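Local coordinates for protein CalS13 (Micromonospora echinospora, PDB 4ZAS) that probably acts as a pyridoxal phosphate-dependent sugar aminotransferase of the DegT/DnrJ/EryC1 family and binds the nucleotide sugar dTDP-4-keto-6-deoxyglucose, at residues I30-V35 and F325-L330; A300-E305 and I382-W387. One frame throughout, in Å; residues are numbered along the deposited sequence.

Interaction 1 (I30-V35 and F325-L330); sequences IPLSKV and FWMYPL. With T46 (dTDP-4-keto-6-deoxyglucose), chain H.
Trp326 touches Ser33 only slightly and is joined to loop 30-35 by two ordered waters, water 1 through Leu32 O and water 2 through Ser33 OG. Water 1 donates to both carbonyl oxygens, lying 3.1 Å from Trp326 O. Water 2, 2.9 Å from Trp326 O, can donate to it, though it has more acceptors nearby than protons. It is also hydrogen-bonded to Ser33 OG at 3.0 Å and rests above the rim of one face of the indole. Ser33 OG approaches the benzo ring obliquely, 4.1 Å from Trp326 CZ2, and the indole NE1 is bonded to the carbonyl of Ile221, a ligand-pocket residue. Met327 then brings the apolar half of the contact. Its chain bends at the last torsion (chi3 -66°), and the sulfur settles against the branch of Leu32, with Met327 SD 3.6 Å from Leu32 CG; the two side chains cross at about a right angle. Ser33 CB faces the deoxyribose of the bound dTDP sugar, 3.4 Å from its ring oxygen (atom O4,), and Val35 CG2 lies 3.5 Å from N31 of the thymine. Bridging waters thus help to satisfy buried backbone carbonyls beside a thioether-leucine contact, joining the nucleotide-binding loop to the approach of strand 328-332.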
loop_
_atom_site.group_PDB
_atom_site.type_symbol
_atom_site.label_atom_id
_atom_site.label_comp_id
_atom_site.label_asym_id
_atom_site.label_seq_id
_atom_site.Cartn_x
_atom_site.Cartn_y
_atom_site.Cartn_z
ATOM N N ILE A 30 -14.886 -25.081 -13.518
ATOM C CA ILE A 30 -14.746 -23.993 -14.481
ATOM C C ILE A 30 -14.680 -22.723 -13.650
ATOM O O ILE A 30 -15.691 -22.304 -13.088
ATOM C CB ILE A 30 -15.884 -23.869 -15.475
ATOM C CG1 ILE A 30 -15.992 -25.078 -16.397
ATOM C CG2 ILE A 30 -15.653 -22.640 -16.311
ATOM C CD1 ILE A 30 -17.135 -24.926 -17.397
ATOM N N PRO A 31 -13.480 -22.141 -13.504
ATOM C CA PRO A 31 -13.356 -21.022 -12.560
ATOM C C PRO A 31 -13.876 -19.704 -13.124
ATOM O O PRO A 31 -13.883 -19.514 -14.340
ATOM C CB PRO A 31 -11.851 -20.964 -12.299
ATOM C CG PRO A 31 -11.251 -21.435 -13.593
ATOM C CD PRO A 31 -12.192 -22.479 -14.137
ATOM N N LEU A 32 -14.296 -18.812 -12.234
ATOM C CA LEU A 32 -14.768 -17.480 -12.599
ATOM C C LEU A 32 -13.610 -16.491 -12.879
ATOM O O LEU A 32 -13.742 -15.539 -13.667
ATOM C CB LEU A 32 -15.680 -16.951 -11.484
ATOM C CG LEU A 32 -16.339 -15.575 -11.645
ATOM C CD1 LEU A 32 -17.221 -15.567 -12.881
ATOM C CD2 LEU A 32 -17.174 -15.303 -10.416
ATOM N N SER A 33 -12.472 -16.719 -12.236
ATOM C CA SER A 33 -11.309 -15.853 -12.415
ATOM C C SER A 33 -10.046 -16.690 -12.470
ATOM O O SER A 33 -9.985 -17.776 -11.890
ATOM C CB SER A 33 -11.205 -14.834 -11.278
ATOM O OG SER A 33 -12.253 -13.884 -11.332
ATOM N N LYS A 34 -9.022 -16.169 -13.132
ATOM C CA LYS A 34 -7.785 -16.922 -13.257
ATOM C C LYS A 34 -6.603 -15.976 -13.434
ATOM O O LYS A 34 -6.737 -14.915 -14.047
ATOM C CB LYS A 34 -7.876 -17.903 -14.421
ATOM C CG LYS A 34 -6.742 -18.905 -14.476
ATOM C CD LYS A 34 -6.933 -19.914 -15.606
ATOM C CE LYS A 34 -7.216 -21.282 -15.068
ATOM N NZ LYS A 34 -6.004 -21.828 -14.434
ATOM N N VAL A 35 -5.465 -16.337 -12.848
ATOM C CA VAL A 35 -4.247 -15.546 -12.982
ATOM C C VAL A 35 -3.675 -15.668 -14.390
ATOM O O VAL A 35 -3.469 -16.767 -14.887
ATOM C CB VAL A 35 -3.189 -15.974 -11.942
ATOM C CG1 VAL A 35 -1.858 -15.302 -12.226
ATOM C CG2 VAL A 35 -3.667 -15.668 -10.540
ATOM N N PHE A 325 -15.698 -7.219 -20.516
ATOM C CA PHE A 325 -16.287 -8.467 -20.036
ATOM C C PHE A 325 -15.344 -9.281 -19.152
ATOM O O PHE A 325 -15.035 -10.427 -19.464
ATOM C CB PHE A 325 -16.749 -9.322 -21.218
ATOM C CG PHE A 325 -17.918 -8.736 -21.966
ATOM C CD1 PHE A 325 -19.192 -8.803 -21.432
ATOM C CD2 PHE A 325 -17.745 -8.140 -23.202
ATOM C CE1 PHE A 325 -20.266 -8.280 -22.109
ATOM C CE2 PHE A 325 -18.813 -7.610 -23.883
ATOM C CZ PHE A 325 -20.077 -7.683 -23.337
ATOM N N TRP A 326 -14.890 -8.683 -18.054
ATOM C CA TRP A 326 -14.014 -9.363 -17.099
ATOM C C TRP A 326 -14.703 -10.595 -16.525
ATOM O O TRP A 326 -14.070 -11.631 -16.274
ATOM C CB TRP A 326 -13.614 -8.417 -15.967
ATOM C CG TRP A 326 -12.604 -9.003 -15.043
ATOM C CD1 TRP A 326 -11.411 -9.576 -15.389
ATOM C CD2 TRP A 326 -12.685 -9.073 -13.617
ATOM N NE1 TRP A 326 -10.743 -9.987 -14.264
ATOM C CE2 TRP A 326 -11.503 -9.689 -13.161
ATOM C CE3 TRP A 326 -13.633 -8.666 -12.680
ATOM C CZ2 TRP A 326 -11.254 -9.916 -11.812
ATOM C CZ3 TRP A 326 -13.377 -8.891 -11.329
ATOM C CH2 TRP A 326 -12.204 -9.510 -10.915
ATOM N N MET A 327 -15.995 -10.421 -16.247
ATOM C CA MET A 327 -16.909 -11.506 -15.941
ATOM C C MET A 327 -18.162 -11.250 -16.766
ATOM O O MET A 327 -18.326 -10.170 -17.296
ATOM C CB MET A 327 -17.213 -11.562 -14.442
ATOM C CG MET A 327 -16.017 -11.966 -13.609
ATOM S SD MET A 327 -16.308 -11.960 -11.829
ATOM C CE MET A 327 -16.574 -10.233 -11.549
ATOM N N TYR A 328 -19.035 -12.238 -16.908
ATOM C CA TYR A 328 -20.275 -12.029 -17.649
ATOM C C TYR A 328 -21.459 -11.931 -16.673
ATOM O O TYR A 328 -21.691 -12.856 -15.886
ATOM C CB TYR A 328 -20.504 -13.157 -18.660
ATOM C CG TYR A 328 -21.635 -12.883 -19.621
ATOM C CD1 TYR A 328 -22.937 -13.207 -19.295
ATOM C CD2 TYR A 328 -21.397 -12.277 -20.841
ATOM C CE1 TYR A 328 -23.973 -12.949 -20.160
ATOM C CE2 TYR A 328 -22.425 -12.006 -21.713
ATOM C CZ TYR A 328 -23.714 -12.345 -21.375
ATOM O OH TYR A 328 -24.739 -12.089 -22.262
ATOM N N PRO A 329 -22.191 -10.803 -16.709
ATOM C CA PRO A 329 -23.334 -10.501 -15.840
ATOM C C PRO A 329 -24.666 -11.081 -16.341
ATOM O O PRO A 329 -24.902 -11.111 -17.553
ATOM C CB PRO A 329 -23.392 -8.976 -15.870
ATOM C CG PRO A 329 -22.925 -8.638 -17.212
ATOM C CD PRO A 329 -21.876 -9.662 -17.582
ATOM N N LEU A 330 -25.503 -11.545 -15.408
ATOM C CA LEU A 330 -26.886 -11.907 -15.673
ATOM C C LEU A 330 -27.752 -11.420 -14.512
ATOM O O LEU A 330 -27.265 -11.291 -13.391
ATOM C CB LEU A 330 -27.055 -13.419 -15.827
ATOM C CG LEU A 330 -26.456 -14.101 -17.050
ATOM C CD1 LEU A 330 -26.769 -15.600 -17.006
ATOM C CD2 LEU A 330 -26.959 -13.444 -18.334
HETATM C C4 T46 H . -11.556 -7.762 -5.806
HETATM C C5 T46 H . -12.696 -8.771 -6.140
HETATM C C6 T46 H . -13.620 -8.109 -7.117
HETATM C C21 T46 H . -6.512 -17.368 -7.966
HETATM O O21 T46 H . -6.583 -18.379 -8.599
HETATM N N31 T46 H . -5.201 -16.689 -7.597
HETATM C C41 T46 H . -5.147 -15.452 -6.824
HETATM O O41 T46 H . -4.099 -14.970 -6.572
HETATM C C51 T46 H . -6.374 -14.806 -6.367
HETATM C C5A T46 H . -6.277 -13.483 -5.548
HETATM C C61 T46 H . -7.682 -15.414 -6.694
HETATM N N11 T46 H . -7.758 -16.656 -7.473
HETATM C C1, T46 H . -9.042 -17.317 -7.822
HETATM C C2, T46 H . -9.576 -17.853 -6.701
HETATM C C3, T46 H . -11.174 -17.477 -6.677
HETATM O O3, T46 H . -11.899 -18.637 -7.195
HETATM O O4, T46 H . -10.057 -16.374 -8.420
HETATM C C4, T46 H . -11.356 -16.469 -7.445
HETATM C C5, T46 H . -11.501 -15.163 -6.633
HETATM O O5, T46 H . -10.459 -15.121 -5.649
HETATM P P T46 H . -10.731 -14.229 -4.274
HETATM O O1P T46 H . -11.039 -15.164 -3.114
HETATM O O2P T46 H . -9.504 -13.395 -3.986
HETATM O OPP T46 H . -12.024 -13.214 -4.612
HETATM P P2 T46 H . -12.422 -11.789 -3.805
HETATM O O4P T46 H . -13.927 -11.549 -3.844
HETATM O O3P T46 H . -11.936 -11.894 -2.372
HETATM O O1 T46 H . -11.658 -10.490 -4.474
HETATM C C1 T46 H . -11.163 -10.579 -5.752
HETATM C C2 T46 H . -9.943 -9.710 -5.730
HETATM O O2 T46 H . -8.963 -10.324 -4.827
HETATM C C3 T46 H . -10.329 -8.396 -5.180
HETATM O O3 T46 H . -9.205 -7.471 -5.264
HETATM O O4 T46 H . -11.679 -6.607 -5.990
HETATM O O5 T46 H . -12.189 -10.040 -6.660
HETATM O O HOH W 1 -14.775 -14.667 -16.283
HETATM O O HOH W 2 -12.438 -12.783 -14.160
#

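Interaction 2 (A300-E305 and I382-W387); sequences AFYDKE and IPVGWW
The helical turn 300-305 and the irregular chain 382-387 come nearest at the CA atoms of Tyr302 and Val384, 8.6 Å apart. The turn is closed by bonds such as Glu305 N to Phe301 O, whereas the other segment runs from the end of strand 379-382 into a loop. At this separation the Tyr302 side chain bridges the gap. With CG anti to its carbonyl carbon (chi1 -73°), Tyr302 points its ring at the loop, and the hydroxyl donates to the carbonyl of Pro383, 2.9 Å from OH to O. That oxygen lies in the plane of the ring at its edge and is met nearly head-on, with a C=O...donor angle of 163°, which leaves the buried hydroxyl and carbonyl paired. Over one face lies the end of Ile382, whose CD1 stands 4.2 Å from the Tyr302 ring centroid, 22° off the normal, in a CH-pi contact. Val384 comes in obliquely, its CG2 3.6 Å from Tyr302 CE2. A phenylalanine here would keep much of the ring packing but would probably leave the Pro383 carbonyl without its donor and the ring less firmly held against the loop. Val396 and Val397 of helix 390-401 also touch Tyr302, and Tyr328 meets its ring edge-to-face. This mixed polar and apolar packing is consistent with the small C-terminal domain of fold type I aminotransferases, where the end of helix 275-305 packs beside the exit of strand 379-382.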
loop_
_atom_site.group_PDB
_atom_site.type_symbol
_atom_site.label_atom_id
_atom_site.label_comp_id
_atom_site.label_asym_id
_atom_site.label_seq_id
_atom_site.Cartn_x
_atom_site.Cartn_y
_atom_site.Cartn_z
ATOM N N ALA A 300 -19.712 -12.418 -26.641
ATOM C CA ALA A 300 -20.588 -12.320 -27.809
ATOM C C ALA A 300 -21.345 -13.628 -28.000
ATOM O O ALA A 300 -22.511 -13.631 -28.416
ATOM C CB ALA A 300 -19.793 -11.986 -29.064
ATOM N N PHE A 301 -20.663 -14.733 -27.696
ATOM C CA PHE A 301 -21.266 -16.053 -27.756
ATOM C C PHE A 301 -22.455 -16.157 -26.795
ATOM O O PHE A 301 -23.545 -16.576 -27.187
ATOM C CB PHE A 301 -20.219 -17.125 -27.441
ATOM C CG PHE A 301 -20.747 -18.510 -27.495
ATOM C CD1 PHE A 301 -20.922 -19.145 -28.707
ATOM C CD2 PHE A 301 -21.081 -19.179 -26.336
ATOM C CE1 PHE A 301 -21.410 -20.426 -28.767
ATOM C CE2 PHE A 301 -21.578 -20.476 -26.388
ATOM C CZ PHE A 301 -21.735 -21.095 -27.602
ATOM N N TYR A 302 -22.245 -15.745 -25.552
ATOM C CA TYR A 302 -23.300 -15.736 -24.539
ATOM C C TYR A 302 -24.460 -14.812 -24.946
ATOM O O TYR A 302 -25.624 -15.208 -24.858
ATOM C CB TYR A 302 -22.746 -15.286 -23.173
ATOM C CG TYR A 302 -21.868 -16.294 -22.435
ATOM C CD1 TYR A 302 -21.959 -17.660 -22.696
ATOM C CD2 TYR A 302 -20.937 -15.869 -21.495
ATOM C CE1 TYR A 302 -21.156 -18.575 -22.028
ATOM C CE2 TYR A 302 -20.130 -16.776 -20.822
ATOM C CZ TYR A 302 -20.247 -18.129 -21.093
ATOM O OH TYR A 302 -19.443 -19.036 -20.430
ATOM N N ASP A 303 -24.139 -13.602 -25.409
ATOM C CA ASP A 303 -25.151 -12.622 -25.790
ATOM C C ASP A 303 -26.153 -13.231 -26.768
ATOM O O ASP A 303 -27.360 -13.013 -26.660
ATOM C CB ASP A 303 -24.503 -11.384 -26.424
ATOM C CG ASP A 303 -23.752 -10.521 -25.426
ATOM O OD1 ASP A 303 -24.004 -10.631 -24.214
ATOM O OD2 ASP A 303 -22.916 -9.703 -25.867
ATOM N N LYS A 304 -25.638 -14.025 -27.702
ATOM C CA LYS A 304 -26.453 -14.706 -28.696
ATOM C C LYS A 304 -27.187 -15.875 -28.049
ATOM O O LYS A 304 -28.406 -15.956 -28.102
ATOM C CB LYS A 304 -25.560 -15.193 -29.842
ATOM C CG LYS A 304 -26.238 -15.967 -30.973
ATOM C CD LYS A 304 -26.770 -15.049 -32.083
ATOM C CE LYS A 304 -27.073 -15.834 -33.349
ATOM N NZ LYS A 304 -27.981 -16.978 -33.036
ATOM N N GLU A 305 -26.435 -16.730 -27.362
ATOM C CA GLU A 305 -26.935 -18.012 -26.867
ATOM C C GLU A 305 -27.795 -17.916 -25.604
ATOM O O GLU A 305 -28.621 -18.789 -25.358
ATOM C CB GLU A 305 -25.758 -18.949 -26.583
ATOM C CG GLU A 305 -24.846 -19.239 -27.758
ATOM C CD GLU A 305 -25.401 -20.244 -28.715
ATOM O OE1 GLU A 305 -26.219 -21.086 -28.284
ATOM O OE2 GLU A 305 -25.011 -20.198 -29.903
ATOM N N ILE A 382 -20.914 -15.165 -14.235
ATOM C CA ILE A 382 -20.561 -16.484 -14.729
ATOM C C ILE A 382 -19.241 -16.346 -15.498
ATOM O O ILE A 382 -18.947 -15.283 -16.049
ATOM C CB ILE A 382 -21.682 -17.080 -15.597
ATOM C CG1 ILE A 382 -21.796 -16.311 -16.912
ATOM C CG2 ILE A 382 -23.000 -17.075 -14.842
ATOM C CD1 ILE A 382 -22.745 -16.917 -17.874
ATOM N N PRO A 383 -18.439 -17.420 -15.535
ATOM C CA PRO A 383 -17.127 -17.416 -16.183
ATOM C C PRO A 383 -17.223 -17.060 -17.643
ATOM O O PRO A 383 -18.077 -17.617 -18.318
ATOM C CB PRO A 383 -16.650 -18.856 -16.021
ATOM C CG PRO A 383 -17.398 -19.372 -14.856
ATOM C CD PRO A 383 -18.742 -18.728 -14.939
ATOM N N VAL A 384 -16.360 -16.165 -18.116
ATOM C CA VAL A 384 -16.388 -15.715 -19.502
ATOM C C VAL A 384 -14.965 -15.524 -20.024
ATOM O O VAL A 384 -14.771 -15.316 -21.224
ATOM C CB VAL A 384 -17.215 -14.402 -19.635
ATOM C CG1 VAL A 384 -16.431 -13.223 -19.097
ATOM C CG2 VAL A 384 -17.679 -14.161 -21.089
ATOM N N GLY A 385 -13.977 -15.627 -19.127
ATOM C CA GLY A 385 -12.578 -15.351 -19.451
ATOM C C GLY A 385 -11.842 -16.205 -20.483
ATOM O O GLY A 385 -12.412 -17.130 -21.071
ATOM N N TRP A 386 -10.563 -15.881 -20.692
ATOM C CA TRP A 386 -9.708 -16.471 -21.737
ATOM C C TRP A 386 -9.380 -17.960 -21.548
ATOM O O TRP A 386 -8.849 -18.598 -22.457
ATOM C CB TRP A 386 -8.391 -15.676 -21.847
ATOM C CG TRP A 386 -7.711 -15.467 -20.513
ATOM C CD1 TRP A 386 -7.783 -14.353 -19.720
ATOM C CD2 TRP A 386 -6.896 -16.414 -19.800
ATOM N NE1 TRP A 386 -7.053 -14.546 -18.567
ATOM C CE2 TRP A 386 -6.498 -15.797 -18.591
ATOM C CE3 TRP A 386 -6.461 -17.720 -20.070
ATOM C CZ2 TRP A 386 -5.688 -16.442 -17.649
ATOM C CZ3 TRP A 386 -5.654 -18.359 -19.133
ATOM C CH2 TRP A 386 -5.272 -17.711 -17.938
ATOM N N TRP A 387 -9.656 -18.502 -20.366
ATOM C CA TRP A 387 -9.330 -19.903 -20.057
ATOM C C TRP A 387 -10.435 -20.867 -20.473
ATOM O O TRP A 387 -10.271 -22.089 -20.388
ATOM C CB TRP A 387 -9.073 -20.071 -18.566
ATOM C CG TRP A 387 -10.229 -19.572 -17.752
ATOM C CD1 TRP A 387 -11.293 -20.304 -17.307
ATOM C CD2 TRP A 387 -10.452 -18.222 -17.307
ATOM N NE1 TRP A 387 -12.153 -19.500 -16.597
ATOM C CE2 TRP A 387 -11.664 -18.216 -16.587
ATOM C CE3 TRP A 387 -9.742 -17.022 -17.442
ATOM C CZ2 TRP A 387 -12.188 -17.049 -15.996
ATOM C CZ3 TRP A 387 -10.258 -15.858 -16.842
ATOM C CH2 TRP A 387 -11.470 -15.887 -16.128
#

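Overall arrangement
Interactions 1 and 2 lie side by side, their centres about 9 Å apart and on the same side of the chain's centre. Their segments alternate along the sequence: 30-35, 300-305, 325-330, then 382-387. Strands 328-332 and 379-382 are neighbours in the three-stranded antiparallel sheet, where Tyr328 and Ile382 are joined by backbone bonding. Two probable hydrogen bonds tie the contacts together, Tyr328 OH to Asp303 OD1 and Pro31 O to Trp387 NE1. Interaction 1 borders the nucleotide sugar, which Gly52, Leu54 and Glu55 of the second subunit also bind, whereas interaction 2 is interior packing farther off, the Pro383 side chain about 9 Å from the ligand. This connects the N-terminal loop to the sheet and helix 275-305.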